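Local coordinates for 1,3,6,8-tetrahydroxynaphthalene synthase (Streptomyces coelicolor, PDB 1U0M), which condenses five malonyl-CoA units into a pentaketide and folds it by Claisen and aldol closures into 1,3,6,8-tetrahydroxynaphthalene, on the route to melanin, at residues 274-279 with 319-324; 151-156 with 348-353. All coordinates share one frame; numbering follows the deposited sequence.

Contact 1 of 2, residues 274-279 with 319-324; sequences FYIVHA and DALRRL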
ATOM      1  N   PHE A 274     -16.282  17.352 -18.653  1.00 86.15           N
ATOM      2  CA  PHE A 274     -15.101  17.175 -17.812  1.00 84.36           C
ATOM      3  C   PHE A 274     -14.279  15.935 -18.157  1.00 82.27           C
ATOM      4  O   PHE A 274     -14.805  14.824 -18.175  1.00 82.21           O
ATOM      5  CB  PHE A 274     -15.562  17.059 -16.367  1.00 86.13           C
ATOM      6  CG  PHE A 274     -14.956  18.057 -15.447  1.00 87.39           C
ATOM      7  CD1 PHE A 274     -14.889  19.397 -15.800  1.00 88.18           C
ATOM      8  CD2 PHE A 274     -14.501  17.662 -14.196  1.00 88.11           C
ATOM      9  CE1 PHE A 274     -14.379  20.336 -14.913  1.00 89.68           C
ATOM     10  CE2 PHE A 274     -13.989  18.587 -13.300  1.00 89.19           C
ATOM     11  CZ  PHE A 274     -13.928  19.929 -13.657  1.00 89.69           C
ATOM     12  N   TYR A 275     -12.987  16.123 -18.409  1.00 79.65           N
ATOM     13  CA  TYR A 275     -12.108  15.000 -18.720  1.00 77.15           C
ATOM     14  C   TYR A 275     -10.696  15.173 -18.172  1.00 74.91           C
ATOM     15  O   TYR A 275      -9.873  15.883 -18.752  1.00 74.77           O
ATOM     16  CB  TYR A 275     -12.038  14.764 -20.227  1.00 78.18           C
ATOM     17  CG  TYR A 275     -13.176  13.935 -20.777  1.00 79.49           C
ATOM     18  CD1 TYR A 275     -14.441  14.487 -20.982  1.00 79.72           C
ATOM     19  CD2 TYR A 275     -12.987  12.592 -21.092  1.00 80.52           C
ATOM     20  CE1 TYR A 275     -15.493  13.717 -21.493  1.00 80.76           C
ATOM     21  CE2 TYR A 275     -14.030  11.814 -21.598  1.00 81.41           C
ATOM     22  CZ  TYR A 275     -15.279  12.382 -21.799  1.00 81.23           C
ATOM     23  OH  TYR A 275     -16.292  11.610 -22.328  1.00 81.23           O
ATOM     24  N   ILE A 276     -10.427  14.514 -17.050  1.00 72.23           N
ATOM     25  CA  ILE A 276      -9.118  14.565 -16.406  1.00 69.18           C
ATOM     26  C   ILE A 276      -8.618  13.132 -16.230  1.00 67.43           C
ATOM     27  O   ILE A 276      -8.742  12.548 -15.152  1.00 66.74           O
ATOM     28  CB  ILE A 276      -9.206  15.252 -15.024  1.00 68.68           C
ATOM     29  CG1 ILE A 276      -9.739  16.679 -15.182  1.00 67.47           C
ATOM     30  CG2 ILE A 276      -7.840  15.273 -14.360  1.00 67.79           C
ATOM     31  CD1 ILE A 276      -8.855  17.580 -16.014  1.00 66.07           C
ATOM     32  N   VAL A 277      -8.062  12.568 -17.298  1.00 64.97           N
ATOM     33  CA  VAL A 277      -7.566  11.201 -17.264  1.00 64.02           C
ATOM     34  C   VAL A 277      -6.054  11.133 -17.440  1.00 63.64           C
ATOM     35  O   VAL A 277      -5.473  11.923 -18.182  1.00 63.26           O
ATOM     36  CB  VAL A 277      -8.209  10.352 -18.372  1.00 63.35           C
ATOM     37  CG1 VAL A 277      -9.691  10.637 -18.441  1.00 63.26           C
ATOM     38  CG2 VAL A 277      -7.546  10.639 -19.703  1.00 64.74           C
ATOM     39  N   HIS A 278      -5.421  10.181 -16.758  1.00 62.31           N
ATOM     40  CA  HIS A 278      -3.982  10.020 -16.864  1.00 61.46           C
ATOM     41  C   HIS A 278      -3.584   8.824 -17.707  1.00 61.98           C
ATOM     42  O   HIS A 278      -3.968   7.688 -17.431  1.00 60.18           O
ATOM     43  CB  HIS A 278      -3.330   9.882 -15.486  1.00 60.52           C
ATOM     44  CG  HIS A 278      -1.912   9.398 -15.544  1.00 59.76           C
ATOM     45  ND1 HIS A 278      -0.981   9.930 -16.411  1.00 59.21           N
ATOM     46  CD2 HIS A 278      -1.275   8.415 -14.867  1.00 58.72           C
ATOM     47  CE1 HIS A 278       0.166   9.292 -16.267  1.00 57.51           C
ATOM     48  NE2 HIS A 278       0.015   8.368 -15.338  1.00 57.04           N
ATOM     49  N   ALA A 279      -2.799   9.106 -18.736  1.00 64.17           N
ATOM     50  CA  ALA A 279      -2.290   8.088 -19.636  1.00 66.54           C
ATOM     51  C   ALA A 279      -0.849   8.496 -19.936  1.00 67.81           C
ATOM     52  O   ALA A 279      -0.559   9.679 -20.140  1.00 66.98           O
ATOM     53  CB  ALA A 279      -3.121   8.052 -20.917  1.00 67.37           C
ATOM     54  N   ASP A 319      -2.399  16.975 -10.940  1.00 49.17           N
ATOM     55  CA  ASP A 319      -1.874  18.171 -11.578  1.00 49.04           C
ATOM     56  C   ASP A 319      -2.775  18.622 -12.725  1.00 50.77           C
ATOM     57  O   ASP A 319      -2.856  19.811 -13.022  1.00 50.49           O
ATOM     58  CB  ASP A 319      -0.459  17.920 -12.085  1.00 46.94           C
ATOM     59  CG  ASP A 319       0.135  19.132 -12.759  1.00 47.65           C
ATOM     60  OD1 ASP A 319      -0.082  19.310 -13.976  1.00 42.33           O
ATOM     61  OD2 ASP A 319       0.817  19.914 -12.060  1.00 49.08           O
ATOM     62  N   ALA A 320      -3.441  17.671 -13.375  1.00 53.21           N
ATOM     63  CA  ALA A 320      -4.343  18.002 -14.472  1.00 56.34           C
ATOM     64  C   ALA A 320      -5.462  18.824 -13.855  1.00 57.95           C
ATOM     65  O   ALA A 320      -5.826  19.877 -14.371  1.00 58.73           O
ATOM     66  CB  ALA A 320      -4.903  16.741 -15.108  1.00 54.63           C
ATOM     67  N   LEU A 321      -5.998  18.337 -12.739  1.00 59.53           N
ATOM     68  CA  LEU A 321      -7.052  19.051 -12.035  1.00 60.03           C
ATOM     69  C   LEU A 321      -6.534  20.425 -11.674  1.00 60.26           C
ATOM     70  O   LEU A 321      -7.177  21.431 -11.957  1.00 63.32           O
ATOM     71  CB  LEU A 321      -7.446  18.333 -10.750  1.00 60.07           C
ATOM     72  CG  LEU A 321      -8.642  17.388 -10.798  1.00 60.68           C
ATOM     73  CD1 LEU A 321      -8.912  16.869  -9.394  1.00 59.90           C
ATOM     74  CD2 LEU A 321      -9.866  18.117 -11.335  1.00 59.24           C
ATOM     75  N   ARG A 322      -5.366  20.464 -11.047  1.00 59.41           N
ATOM     76  CA  ARG A 322      -4.775  21.729 -10.651  1.00 59.80           C
ATOM     77  C   ARG A 322      -4.782  22.716 -11.821  1.00 61.34           C
ATOM     78  O   ARG A 322      -4.945  23.920 -11.625  1.00 61.82           O
ATOM     79  CB  ARG A 322      -3.346  21.507 -10.138  1.00 59.19           C
ATOM     80  CG  ARG A 322      -2.694  22.739  -9.516  1.00 59.38           C
ATOM     81  CD  ARG A 322      -1.958  23.558 -10.562  1.00 61.69           C
ATOM     82  NE  ARG A 322      -0.688  22.941 -10.938  1.00 63.54           N
ATOM     83  CZ  ARG A 322      -0.116  23.067 -12.133  1.00 63.83           C
ATOM     84  NH1 ARG A 322      -0.696  23.782 -13.084  1.00 65.08           N
ATOM     85  NH2 ARG A 322       1.042  22.476 -12.378  1.00 64.99           N
ATOM     86  N   ARG A 323      -4.616  22.208 -13.038  1.00 61.79           N
ATOM     87  CA  ARG A 323      -4.608  23.070 -14.214  1.00 63.08           C
ATOM     88  C   ARG A 323      -6.024  23.428 -14.650  1.00 65.41           C
ATOM     89  O   ARG A 323      -6.241  24.434 -15.332  1.00 66.18           O
ATOM     90  CB  ARG A 323      -3.867  22.392 -15.368  1.00 60.55           C
ATOM     91  CG  ARG A 323      -2.367  22.295 -15.164  1.00 55.90           C
ATOM     92  CD  ARG A 323      -1.744  21.345 -16.166  1.00 52.50           C
ATOM     93  NE  ARG A 323      -0.373  21.013 -15.799  1.00 49.93           N
ATOM     94  CZ  ARG A 323       0.689  21.729 -16.142  1.00 50.64           C
ATOM     95  NH1 ARG A 323       0.544  22.826 -16.873  1.00 48.10           N
ATOM     96  NH2 ARG A 323       1.898  21.355 -15.746  1.00 50.30           N
ATOM     97  N   LEU A 324      -6.981  22.599 -14.256  1.00 67.31           N
ATOM     98  CA  LEU A 324      -8.374  22.830 -14.599  1.00 69.52           C
ATOM     99  C   LEU A 324      -8.935  23.905 -13.680  1.00 70.71           C
ATOM    100  O   LEU A 324      -9.938  24.547 -13.992  1.00 71.05           O
ATOM    101  CB  LEU A 324      -9.167  21.532 -14.459  1.00 69.71           C
ATOM    102  CG  LEU A 324     -10.644  21.552 -14.852  1.00 69.35           C
ATOM    103  CD1 LEU A 324     -11.083  20.144 -15.197  1.00 69.16           C
ATOM    104  CD2 LEU A 324     -11.478  22.125 -13.720  1.00 69.05           C
TER
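Leu324, with CG anti to its backbone N (chi1 -177°), drives both methyls at the outer end of the Phe274 ring. CD1 sits over one face, displaced toward the rim, and makes a CH-pi contact 3.6 Å from the ring centroid; Leu324 CD2 presses on the same end, 3.3 Å from Phe274 CZ. Ile276 closes the rest of the gap: its CD1 abuts the same Leu324 CD1, while its CG2, anti to the backbone N, is wedged 3.4 Å from Ala320 CB, tighter than normal carbon contact. Leu321 is looser, with CD2 crossing Ile276 CG1 at 4.1 Å. An alanine in place of Phe274 would probably strip Leu324 CD1 of its aromatic floor and loosen the packing there. The helix's other side is polar: partly exposed Arg322 and Arg323 grip the buried Asp319, whose OD1 takes a 2.5 Å bond from Arg323 NE through its syn lone pair, while OD2 pairs with Arg322. Strand 276-278, at the edge of the large sheet within this chain, has segment 319-324 of helix 315-326 running nearly antiparallel to it (154°), with Phe301 of helix 300-308, Leu338 of strand 337-342 and Leu12 and Pro15 of strand 11-18 lining its flanks.

Contact 2 of 2, residues 151-156 with 348-353; sequences AAINRA and EMSLGC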
ATOM      1  N   ALA A 151      -6.752   5.884  -7.750  1.00 46.09           N
ATOM      2  CA  ALA A 151      -7.080   4.986  -6.644  1.00 46.36           C
ATOM      3  C   ALA A 151      -7.153   5.736  -5.314  1.00 46.32           C
ATOM      4  O   ALA A 151      -7.973   5.406  -4.459  1.00 47.07           O
ATOM      5  CB  ALA A 151      -6.052   3.867  -6.549  1.00 46.03           C
ATOM      6  N   ALA A 152      -6.295   6.737  -5.136  1.00 46.18           N
ATOM      7  CA  ALA A 152      -6.296   7.507  -3.901  1.00 47.04           C
ATOM      8  C   ALA A 152      -7.629   8.237  -3.800  1.00 48.46           C
ATOM      9  O   ALA A 152      -8.272   8.255  -2.748  1.00 46.72           O
ATOM     10  CB  ALA A 152      -5.150   8.499  -3.901  1.00 46.97           C
ATOM     11  N   ILE A 153      -8.036   8.838  -4.913  1.00 50.57           N
ATOM     12  CA  ILE A 153      -9.295   9.559  -4.980  1.00 51.61           C
ATOM     13  C   ILE A 153     -10.409   8.609  -4.589  1.00 51.93           C
ATOM     14  O   ILE A 153     -11.125   8.845  -3.622  1.00 52.77           O
ATOM     15  CB  ILE A 153      -9.551  10.077  -6.402  1.00 51.49           C
ATOM     16  CG1 ILE A 153      -8.570  11.211  -6.718  1.00 51.06           C
ATOM     17  CG2 ILE A 153     -10.997  10.537  -6.537  1.00 52.68           C
ATOM     18  CD1 ILE A 153      -8.490  11.571  -8.196  1.00 49.76           C
ATOM     19  N   ASN A 154     -10.540   7.523  -5.341  1.00 52.29           N
ATOM     20  CA  ASN A 154     -11.570   6.534  -5.069  1.00 52.64           C
ATOM     21  C   ASN A 154     -11.574   6.065  -3.625  1.00 53.73           C
ATOM     22  O   ASN A 154     -12.599   5.612  -3.127  1.00 55.30           O
ATOM     23  CB  ASN A 154     -11.410   5.333  -6.002  1.00 51.25           C
ATOM     24  CG  ASN A 154     -11.672   5.691  -7.439  1.00 49.49           C
ATOM     25  OD1 ASN A 154     -12.045   6.822  -7.741  1.00 49.03           O
ATOM     26  ND2 ASN A 154     -11.488   4.733  -8.337  1.00 48.11           N
ATOM     27  N   ARG A 155     -10.438   6.172  -2.944  1.00 55.36           N
ATOM     28  CA  ARG A 155     -10.384   5.740  -1.550  1.00 56.49           C
ATOM     29  C   ARG A 155     -10.860   6.842  -0.628  1.00 56.20           C
ATOM     30  O   ARG A 155     -11.701   6.613   0.239  1.00 56.43           O
ATOM     31  CB  ARG A 155      -8.965   5.314  -1.136  1.00 55.32           C
ATOM     32  CG  ARG A 155      -8.500   3.980  -1.695  1.00 55.31           C
ATOM     33  CD  ARG A 155      -9.645   2.995  -1.858  1.00 55.12           C
ATOM     34  NE  ARG A 155      -9.952   2.779  -3.272  1.00 54.24           N
ATOM     35  CZ  ARG A 155     -11.116   2.327  -3.727  1.00 52.98           C
ATOM     36  NH1 ARG A 155     -12.096   2.042  -2.881  1.00 53.10           N
ATOM     37  NH2 ARG A 155     -11.300   2.163  -5.029  1.00 51.59           N
ATOM     38  N   ALA A 156     -10.312   8.038  -0.807  1.00 57.28           N
ATOM     39  CA  ALA A 156     -10.703   9.174   0.016  1.00 59.10           C
ATOM     40  C   ALA A 156     -12.218   9.320  -0.086  1.00 60.95           C
ATOM     41  O   ALA A 156     -12.889   9.725   0.861  1.00 61.66           O
ATOM     42  CB  ALA A 156     -10.020  10.425  -0.482  1.00 57.90           C
ATOM     43  N   GLU A 348      -8.576   3.277 -12.344  1.00 50.33           N
ATOM     44  CA  GLU A 348      -9.373   3.828 -11.267  1.00 53.85           C
ATOM     45  C   GLU A 348     -10.152   4.996 -11.860  1.00 55.14           C
ATOM     46  O   GLU A 348      -9.622   6.090 -12.044  1.00 55.54           O
ATOM     47  CB  GLU A 348      -8.486   4.293 -10.109  1.00 53.56           C
ATOM     48  CG  GLU A 348      -7.799   3.154  -9.348  1.00 55.91           C
ATOM     49  CD  GLU A 348      -8.777   2.252  -8.604  1.00 56.30           C
ATOM     50  OE1 GLU A 348      -9.615   1.609  -9.263  1.00 57.86           O
ATOM     51  OE2 GLU A 348      -8.711   2.183  -7.357  1.00 57.26           O
ATOM     52  N   MET A 349     -11.416   4.735 -12.173  1.00 57.60           N
ATOM     53  CA  MET A 349     -12.308   5.722 -12.770  1.00 58.35           C
ATOM     54  C   MET A 349     -13.165   6.394 -11.705  1.00 59.45           C
ATOM     55  O   MET A 349     -13.491   5.790 -10.689  1.00 61.08           O
ATOM     56  CB  MET A 349     -13.193   5.028 -13.807  1.00 56.05           C
ATOM     57  CG  MET A 349     -12.392   4.310 -14.868  1.00 55.32           C
ATOM     58  SD  MET A 349     -13.255   2.957 -15.690  1.00 57.75           S
ATOM     59  CE  MET A 349     -13.024   1.624 -14.491  1.00 52.36           C
ATOM     60  N   SER A 350     -13.527   7.648 -11.946  1.00 62.00           N
ATOM     61  CA  SER A 350     -14.342   8.409 -11.006  1.00 64.06           C
ATOM     62  C   SER A 350     -15.234   9.425 -11.738  1.00 65.95           C
ATOM     63  O   SER A 350     -14.739  10.259 -12.496  1.00 66.55           O
ATOM     64  CB  SER A 350     -13.428   9.133 -10.015  1.00 62.77           C
ATOM     65  OG  SER A 350     -14.172   9.917  -9.105  1.00 64.88           O
ATOM     66  N   LEU A 351     -16.546   9.342 -11.517  1.00 67.33           N
ATOM     67  CA  LEU A 351     -17.501  10.260 -12.141  1.00 67.66           C
ATOM     68  C   LEU A 351     -17.951  11.301 -11.111  1.00 68.84           C
ATOM     69  O   LEU A 351     -18.249  10.956  -9.971  1.00 68.77           O
ATOM     70  CB  LEU A 351     -18.714   9.483 -12.679  1.00 67.51           C
ATOM     71  CG  LEU A 351     -18.495   8.504 -13.844  1.00 66.47           C
ATOM     72  CD1 LEU A 351     -19.803   7.786 -14.192  1.00 66.28           C
ATOM     73  CD2 LEU A 351     -17.965   9.261 -15.052  1.00 64.92           C
ATOM     74  N   GLY A 352     -17.987  12.571 -11.513  1.00 70.45           N
ATOM     75  CA  GLY A 352     -18.392  13.634 -10.603  1.00 72.53           C
ATOM     76  C   GLY A 352     -18.720  14.971 -11.265  1.00 73.74           C
ATOM     77  O   GLY A 352     -18.186  15.293 -12.324  1.00 73.79           O
ATOM     78  N   CYS A 353     -19.593  15.750 -10.623  1.00 74.44           N
ATOM     79  CA  CYS A 353     -20.032  17.067 -11.111  1.00 75.40           C
ATOM     80  C   CYS A 353     -19.230  18.182 -10.478  1.00 75.46           C
ATOM     81  O   CYS A 353     -18.787  18.051  -9.356  1.00 74.43           O
ATOM     82  CB  CYS A 353     -21.491  17.329 -10.736  1.00 76.20           C
ATOM     83  SG  CYS A 353     -22.725  16.502 -11.732  1.00 79.53           S
TER
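Asn154 and Glu348 are the two side chains that carry this buried meeting of helix 148-162 with strand 346-355. Asn154, CG beside its backbone N (chi1 -66°), holds its amide against the strand, and ND2 donates to the carbonyl O of Met349 at 3.3 Å. The bond is bent, 137° at the hydrogen, and the nitrogen stands above the carbonyl plane and not on a lone pair, so it is a modest bond. The other amide atom, Asn154 OD1, lies 3.4 Å from the same Met349 O, an acceptor facing an acceptor, and rests against Ser350 CB. Asn218 of strand 212-222 also touches this amide-bearing side chain.

Glu348 bends at chi2 and folds its chain over the start of the segment: CG lies 3.3 Å from Ala151 N, and OE2 lies 3.2 Å from Ala151 CB. That same OE2 meets Arg155 NH2 at 3.5 Å. The approach is at the guanidinium edge, close to its plane, and nearly straight (163°), yet the length makes this a weak salt bridge. The stronger partner of Arg155 is Asp158, one turn on, which pairs with NH1. Arg155 also packs on Ile139 of the second subunit and has Arg137 of that subunit close by, so the two acids probably offset a concentration of positive charge at the dimer interface.

Helix 148-162 follows Cys146, the nucleophile inferred by similarity, and belongs to the N-terminal half of the thiolase fold, whereas the strand belongs to the C-terminal half. The chemistry therefore implies that the two halves meet here through buried polar groups held by long or bent bonds, with the neighbouring arginine likely to help keep Glu348 ionised.

How the contacts relate
Both contacts set a helix against the same large mixed sheet: contact 1 near its end at strand 276-278, contact 2 two strands further in, at 346-355, with 337-342 between them. Their centres lie 12 Å apart. The nearest atoms stay about 5 Å apart and do not touch, the closest approach being between Ile153 CD1 of contact 2 and Leu321 CD1 of contact 1. Two helices on one face fit the central helical layer of the alpha-beta-alpha-beta-alpha thiolase fold. Contact 1 works wholly within the C-terminal half; contact 2 bridges the halves. Contact 2 lies nearer the active site: the Glu348 side chain is about 10 Å from that of Cys146, the probable nucleophile.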